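PDB 5CJP: Ras GTPase-activating-like protein IQGAP2 from Homo sapiens, which probably binds a GTP-loaded Rho-family GTPase through a helical domain related to Ras GTPase-activating proteins, an interaction consistent with its scaffolding role. Local coordinates for residues 19-24 with 45-50; 53-58 with 62-67. All coordinates share one frame; numbering follows the deposited sequence.

Contact 1 of 2, residues 19-24 with 45-50; sequences YLLQTN and DTVIFT
L21 and T50 meet at planar peptide groups: the T50 methyl CG2 packs against the C=O of L21, and L21 CD2 lies beside the C=O of T46, 4.1 Å from T46 O, which also has the T50 hydroxyl beyond it. The bond from T50 OG1 to T46 O is 3.0 Å long, with the donor nearly in line with C=O (162°). A first torsion of -58° sets the hydroxyl beside T50's own backbone N, where it can turn back to the preceding helical turn, and places CG2 anti to that nitrogen, against the carbonyl oxygen of L21. Threonine suits the place because one branch is polar and the other apolar. The L21 side chain crosses those of T50 and T46 at about a right angle; its CD2 lies 3.5 Å from T50 OG1 and 4.5 Å from V47 CG1. These residues join helices 7-23 and 37-54 of the largely helical fold, which carries the Ras-GAP-related domain; the short segments run nearly parallel (22°) with axes 10.4 Å apart. At that spacing a branched leucine is long enough to bridge the gap. L28 of the intervening helix 25-34 touches both L21 and V47, and T50 OG1 has a weak hydrogen bond to a basic side chain of the partner protein's chain.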
loop_
_atom_site.group_PDB
_atom_site.type_symbol
_atom_site.label_atom_id
_atom_site.label_comp_id
_atom_site.label_asym_id
_atom_site.label_seq_id
_atom_site.Cartn_x
_atom_site.Cartn_y
_atom_site.Cartn_z
ATOM N N TYR E 19 10.443 -16.572 -3.526
ATOM C CA TYR E 19 9.728 -17.664 -4.168
ATOM C C TYR E 19 8.930 -18.495 -3.146
ATOM O O TYR E 19 7.749 -18.726 -3.314
ATOM C CB TYR E 19 10.733 -18.557 -4.897
ATOM C CG TYR E 19 10.114 -19.822 -5.433
ATOM C CD1 TYR E 19 9.097 -19.770 -6.381
ATOM C CD2 TYR E 19 10.536 -21.076 -4.982
ATOM C CE1 TYR E 19 8.510 -20.932 -6.872
ATOM C CE2 TYR E 19 9.960 -22.252 -5.469
ATOM C CZ TYR E 19 8.947 -22.177 -6.412
ATOM O OH TYR E 19 8.357 -23.335 -6.892
ATOM N N LEU E 20 9.590 -18.951 -2.095
ATOM C CA LEU E 20 8.919 -19.731 -1.078
ATOM C C LEU E 20 7.819 -18.935 -0.382
ATOM O O LEU E 20 6.747 -19.466 -0.098
ATOM C CB LEU E 20 9.936 -20.233 -0.057
ATOM C CG LEU E 20 10.954 -21.219 -0.658
ATOM C CD1 LEU E 20 11.893 -21.729 0.422
ATOM C CD2 LEU E 20 10.197 -22.380 -1.310
ATOM N N LEU E 21 8.067 -17.659 -0.112
ATOM C CA LEU E 21 7.048 -16.841 0.537
ATOM C C LEU E 21 5.713 -16.850 -0.201
ATOM O O LEU E 21 4.662 -16.908 0.431
ATOM C CB LEU E 21 7.514 -15.400 0.662
ATOM C CG LEU E 21 8.164 -15.025 1.984
ATOM C CD1 LEU E 21 8.641 -13.587 1.903
ATOM C CD2 LEU E 21 7.167 -15.201 3.108
ATOM N N GLN E 22 5.762 -16.788 -1.531
ATOM C CA GLN E 22 4.561 -16.758 -2.371
ATOM C C GLN E 22 4.083 -18.112 -2.883
ATOM O O GLN E 22 2.896 -18.304 -3.161
ATOM C CB GLN E 22 4.813 -15.878 -3.608
ATOM C CG GLN E 22 5.162 -14.425 -3.288
ATOM C CD GLN E 22 5.780 -13.697 -4.466
ATOM O OE1 GLN E 22 5.104 -13.393 -5.465
ATOM N NE2 GLN E 22 7.075 -13.420 -4.364
ATOM N N THR E 23 5.006 -19.051 -2.998
ATOM C CA THR E 23 4.693 -20.334 -3.595
ATOM C C THR E 23 4.659 -21.524 -2.663
ATOM O O THR E 23 3.981 -22.521 -2.957
ATOM C CB THR E 23 5.708 -20.596 -4.743
ATOM O OG1 THR E 23 5.580 -19.554 -5.711
ATOM C CG2 THR E 23 5.460 -21.894 -5.427
ATOM N N ASN E 24 5.377 -21.419 -1.549
ATOM C CA ASN E 24 5.464 -22.527 -0.621
ATOM C C ASN E 24 5.805 -22.065 0.800
ATOM O O ASN E 24 6.865 -22.380 1.341
ATOM C CB ASN E 24 6.510 -23.492 -1.167
ATOM C CG ASN E 24 6.521 -24.815 -0.450
ATOM O OD1 ASN E 24 5.699 -25.064 0.433
ATOM N ND2 ASN E 24 7.459 -25.680 -0.827
ATOM N N ASP E 45 7.949 -12.424 11.684
ATOM C CA ASP E 45 6.869 -11.542 11.277
ATOM C C ASP E 45 6.453 -11.707 9.824
ATOM O O ASP E 45 5.278 -11.952 9.519
ATOM C CB ASP E 45 7.263 -10.092 11.525
ATOM C CG ASP E 45 7.138 -9.691 12.987
ATOM O OD1 ASP E 45 7.194 -10.569 13.875
ATOM O OD2 ASP E 45 6.994 -8.477 13.246
ATOM N N THR E 46 7.415 -11.590 8.922
ATOM C CA THR E 46 7.109 -11.675 7.507
ATOM C C THR E 46 6.498 -13.005 7.065
ATOM O O THR E 46 5.648 -13.032 6.182
ATOM C CB THR E 46 8.360 -11.311 6.691
ATOM O OG1 THR E 46 8.791 -12.443 5.931
ATOM C CG2 THR E 46 9.478 -10.855 7.643
ATOM N N VAL E 47 6.887 -14.108 7.683
ATOM C CA VAL E 47 6.283 -15.379 7.289
ATOM C C VAL E 47 4.885 -15.503 7.892
ATOM O O VAL E 47 3.943 -15.969 7.238
ATOM C CB VAL E 47 7.134 -16.590 7.734
ATOM C CG1 VAL E 47 8.551 -16.461 7.181
ATOM C CG2 VAL E 47 7.164 -16.689 9.245
ATOM N N ILE E 48 4.755 -15.069 9.143
ATOM C CA ILE E 48 3.473 -15.132 9.816
ATOM C C ILE E 48 2.478 -14.300 9.024
ATOM O O ILE E 48 1.336 -14.736 8.771
ATOM C CB ILE E 48 3.564 -14.576 11.227
ATOM C CG1 ILE E 48 4.537 -15.423 12.064
ATOM C CG2 ILE E 48 2.194 -14.516 11.843
ATOM C CD1 ILE E 48 4.070 -16.785 12.295
ATOM N N PHE E 49 2.915 -13.108 8.610
ATOM C CA PHE E 49 2.041 -12.211 7.851
ATOM C C PHE E 49 1.506 -12.906 6.611
ATOM O O PHE E 49 0.351 -12.728 6.230
ATOM C CB PHE E 49 2.786 -10.937 7.438
ATOM C CG PHE E 49 1.902 -9.914 6.795
ATOM C CD1 PHE E 49 0.969 -9.202 7.554
ATOM C CD2 PHE E 49 1.933 -9.707 5.415
ATOM C CE1 PHE E 49 0.070 -8.300 6.941
ATOM C CE2 PHE E 49 1.036 -8.808 4.798
ATOM C CZ PHE E 49 0.108 -8.110 5.564
ATOM N N THR E 50 2.357 -13.704 5.985
ATOM C CA THR E 50 1.983 -14.424 4.792
ATOM C C THR E 50 1.064 -15.568 5.136
ATOM O O THR E 50 0.083 -15.815 4.431
ATOM C CB THR E 50 3.216 -14.954 4.099
ATOM O OG1 THR E 50 4.064 -13.847 3.796
ATOM C CG2 THR E 50 2.845 -15.682 2.812
#

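Contact 2 of 2, residues 53-58 with 62-67; sequences NYASNQ and YLLLKL. With GTP (guanosine-5'-triphosphate), chain G.
With CG anti to the backbone N (chi1 -178°), the ring of Y54 extends between the helices, and its OH meets L63 CD1 at 3.9 Å. L64 likewise has CG anti to N (chi1 176°), and its CD2 meets the CB of A55 at 4.0 Å. The small alanine, first to leave the helical path after helix 37-54, lets the leucine come close to the backbone, and F100 of helix 92-102 packs against both. Nearby, the backbone O of N53 takes two bonds, from S56 N and at 2.7 Å from S56 OG, both approaching one face of its plane, so the serine bonds back to the end of helix 37-54. The next helix begins at once: Y62 N donates to Q58 O over 2.8 Å, the i-to-i+4 bond of a first helical turn. Beyond it, K66 CG lies 3.7 Å above one face of the Y62 ring, toward the rim, while Y62 OH and K66 NZ both reach E318. Q58 sends its amide oxygen to Y326. N57, at the N-cap position, makes no capping bond; its side-chain amide packs beside the ribose of GTP. Asparagine offers both a donor and an acceptor here: ND2 bonds to the backbone, and OD1 weakly to a polar side chain, of the partner protein's chain. This is a short connection between two consecutive helices that, with R59, E60 and Y326, forms this protein's side of a GTP pocket at the interface with the partner.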
loop_
_atom_site.group_PDB
_atom_site.type_symbol
_atom_site.label_atom_id
_atom_site.label_comp_id
_atom_site.label_asym_id
_atom_site.label_seq_id
_atom_site.Cartn_x
_atom_site.Cartn_y
_atom_site.Cartn_z
ATOM N N ASN E 53 -2.704 -14.823 5.399
ATOM C CA ASN E 53 -3.491 -14.854 4.164
ATOM C C ASN E 53 -3.552 -16.279 3.631
ATOM O O ASN E 53 -4.588 -16.732 3.157
ATOM C CB ASN E 53 -2.865 -13.943 3.099
ATOM C CG ASN E 53 -3.537 -14.078 1.752
ATOM O OD1 ASN E 53 -4.672 -13.639 1.561
ATOM N ND2 ASN E 53 -2.841 -14.707 0.804
ATOM N N TYR E 54 -2.436 -16.984 3.719
ATOM C CA TYR E 54 -2.389 -18.349 3.225
ATOM C C TYR E 54 -3.370 -19.285 3.952
ATOM O O TYR E 54 -4.070 -20.062 3.321
ATOM C CB TYR E 54 -0.961 -18.894 3.328
ATOM C CG TYR E 54 -0.834 -20.292 2.800
ATOM C CD1 TYR E 54 -0.771 -20.530 1.438
ATOM C CD2 TYR E 54 -0.835 -21.403 3.674
ATOM C CE1 TYR E 54 -0.714 -21.837 0.940
ATOM C CE2 TYR E 54 -0.775 -22.714 3.183
ATOM C CZ TYR E 54 -0.715 -22.916 1.826
ATOM O OH TYR E 54 -0.629 -24.184 1.336
ATOM N N ALA E 55 -3.433 -19.208 5.277
ATOM C CA ALA E 55 -4.321 -20.094 6.040
ATOM C C ALA E 55 -5.662 -19.480 6.298
ATOM O O ALA E 55 -6.308 -19.817 7.274
ATOM C CB ALA E 55 -3.688 -20.482 7.365
ATOM N N SER E 56 -6.095 -18.581 5.435
ATOM C CA SER E 56 -7.390 -17.964 5.638
ATOM C C SER E 56 -8.539 -18.891 5.254
ATOM O O SER E 56 -9.688 -18.612 5.575
ATOM C CB SER E 56 -7.477 -16.643 4.873
ATOM O OG SER E 56 -7.255 -16.812 3.486
ATOM N N ASN E 57 -8.235 -19.988 4.560
ATOM C CA ASN E 57 -9.261 -20.959 4.183
ATOM C C ASN E 57 -8.902 -22.265 4.859
ATOM O O ASN E 57 -7.725 -22.570 5.017
ATOM C CB ASN E 57 -9.327 -21.093 2.673
ATOM C CG ASN E 57 -9.881 -19.853 2.025
ATOM O OD1 ASN E 57 -11.073 -19.594 2.094
ATOM N ND2 ASN E 57 -9.017 -19.071 1.405
ATOM N N GLN E 58 -9.912 -23.033 5.261
ATOM C CA GLN E 58 -9.659 -24.269 5.996
ATOM C C GLN E 58 -8.690 -25.309 5.433
ATOM O O GLN E 58 -7.892 -25.851 6.202
ATOM C CB GLN E 58 -10.989 -24.928 6.386
ATOM C CG GLN E 58 -11.803 -25.506 5.250
ATOM C CD GLN E 58 -13.133 -26.041 5.756
ATOM O OE1 GLN E 58 -13.871 -26.690 5.022
ATOM N NE2 GLN E 58 -13.442 -25.760 7.019
ATOM N N TYR E 62 -5.509 -26.317 7.498
ATOM C CA TYR E 62 -5.335 -27.711 7.850
ATOM C C TYR E 62 -3.861 -28.112 7.674
ATOM O O TYR E 62 -3.260 -28.739 8.555
ATOM C CB TYR E 62 -6.217 -28.580 6.959
ATOM C CG TYR E 62 -5.892 -30.040 7.062
ATOM C CD1 TYR E 62 -6.279 -30.779 8.178
ATOM C CD2 TYR E 62 -5.156 -30.677 6.066
ATOM C CE1 TYR E 62 -5.940 -32.116 8.300
ATOM C CE2 TYR E 62 -4.806 -32.012 6.177
ATOM C CZ TYR E 62 -5.206 -32.725 7.296
ATOM O OH TYR E 62 -4.890 -34.053 7.406
ATOM N N LEU E 63 -3.278 -27.749 6.535
ATOM C CA LEU E 63 -1.880 -28.095 6.269
ATOM C C LEU E 63 -0.927 -27.423 7.271
ATOM O O LEU E 63 0.077 -28.016 7.718
ATOM C CB LEU E 63 -1.515 -27.690 4.837
ATOM C CG LEU E 63 -2.346 -28.314 3.709
ATOM C CD1 LEU E 63 -2.011 -27.647 2.384
ATOM C CD2 LEU E 63 -2.078 -29.801 3.635
ATOM N N LEU E 64 -1.238 -26.183 7.631
ATOM C CA LEU E 64 -0.395 -25.464 8.573
ATOM C C LEU E 64 -0.454 -26.172 9.915
ATOM O O LEU E 64 0.548 -26.247 10.632
ATOM C CB LEU E 64 -0.877 -24.026 8.712
ATOM C CG LEU E 64 -0.166 -23.166 9.740
ATOM C CD1 LEU E 64 1.328 -23.178 9.478
ATOM C CD2 LEU E 64 -0.734 -21.766 9.668
ATOM N N LEU E 65 -1.637 -26.682 10.268
ATOM C CA LEU E 65 -1.795 -27.408 11.527
ATOM C C LEU E 65 -0.955 -28.671 11.487
ATOM O O LEU E 65 -0.311 -29.027 12.465
ATOM C CB LEU E 65 -3.267 -27.775 11.784
ATOM C CG LEU E 65 -4.160 -26.622 12.272
ATOM C CD1 LEU E 65 -5.624 -27.034 12.293
ATOM C CD2 LEU E 65 -3.680 -26.164 13.639
ATOM N N LYS E 66 -0.949 -29.351 10.352
ATOM C CA LYS E 66 -0.165 -30.572 10.254
ATOM C C LYS E 66 1.306 -30.229 10.279
ATOM O O LYS E 66 2.119 -31.006 10.778
ATOM C CB LYS E 66 -0.520 -31.328 8.979
ATOM C CG LYS E 66 -2.003 -31.645 8.905
ATOM C CD LYS E 66 -2.453 -32.528 10.074
ATOM C CE LYS E 66 -1.818 -33.913 9.996
ATOM N NZ LYS E 66 -2.490 -34.873 10.913
ATOM N N LEU E 67 1.651 -29.057 9.757
ATOM C CA LEU E 67 3.044 -28.622 9.753
ATOM C C LEU E 67 3.445 -28.403 11.211
ATOM O O LEU E 67 4.471 -28.897 11.671
ATOM C CB LEU E 67 3.181 -27.321 8.962
ATOM C CG LEU E 67 4.560 -26.741 8.649
ATOM C CD1 LEU E 67 4.767 -25.496 9.436
ATOM C CD2 LEU E 67 5.645 -27.766 8.904
HETATM P PG GTP G . -5.882 -14.555 -4.844
HETATM O O1G GTP G . -6.300 -13.030 -5.146
HETATM O O2G GTP G . -5.435 -15.267 -6.065
HETATM O O3G GTP G . -4.729 -14.492 -3.726
HETATM O O3B GTP G . -7.152 -15.215 -4.103
HETATM P PB GTP G . -8.167 -16.221 -4.852
HETATM O O1B GTP G . -9.510 -15.601 -4.817
HETATM O O2B GTP G . -7.598 -16.599 -6.166
HETATM O O3A GTP G . -8.108 -17.502 -3.877
HETATM P PA GTP G . -8.405 -18.985 -4.439
HETATM O O1A GTP G . -9.476 -18.884 -5.458
HETATM O O2A GTP G . -7.121 -19.621 -4.809
HETATM O "O5'" GTP G . -8.980 -19.717 -3.125
HETATM C "C5'" GTP G . -8.110 -19.964 -2.018
HETATM C "C4'" GTP G . -8.609 -21.171 -1.225
HETATM O "O4'" GTP G . -9.968 -20.995 -0.797
HETATM C "C3'" GTP G . -8.671 -22.383 -2.153
HETATM O "O3'" GTP G . -7.354 -22.930 -2.265
HETATM C "C2'" GTP G . -9.536 -23.288 -1.281
HETATM O "O2'" GTP G . -8.773 -23.794 -0.183
HETATM C "C1'" GTP G . -10.578 -22.298 -0.756
HETATM N N9 GTP G . -11.772 -22.259 -1.628
HETATM C C8 GTP G . -11.917 -21.573 -2.761
HETATM N N7 GTP G . -13.152 -21.744 -3.224
HETATM C C5 GTP G . -13.806 -22.555 -2.388
HETATM C C6 GTP G . -15.096 -23.054 -2.353
HETATM O O6 GTP G . -15.918 -22.789 -3.232
HETATM N N1 GTP G . -15.460 -23.884 -1.283
HETATM C C2 GTP G . -14.520 -24.192 -0.294
HETATM N N2 GTP G . -14.849 -25.005 0.706
HETATM N N3 GTP G . -13.283 -23.683 -0.359
HETATM C C4 GTP G . -12.916 -22.882 -1.369
#

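How the contacts relate
Helix 37-54 serves both contacts in turn: contact 1 uses its 45-50 portion against the earlier helix 7-23, and contact 2 uses its end and the following turn against helix 58-79. Their centres lie 13 Å apart, on the same side of the chain's centre. Contact 1 is partly buried and has no hydrogen bond between its segments; its contact is mostly van der Waals, made chiefly by a leucine and two threonines. Contact 2 is buried, and a backbone bond joins its segments besides apolar packing, as befits a helix start close in sequence. Helix 25-34 touches both. GTP lies directly against contact 2, but about 10 Å from T50's side chain in contact 1.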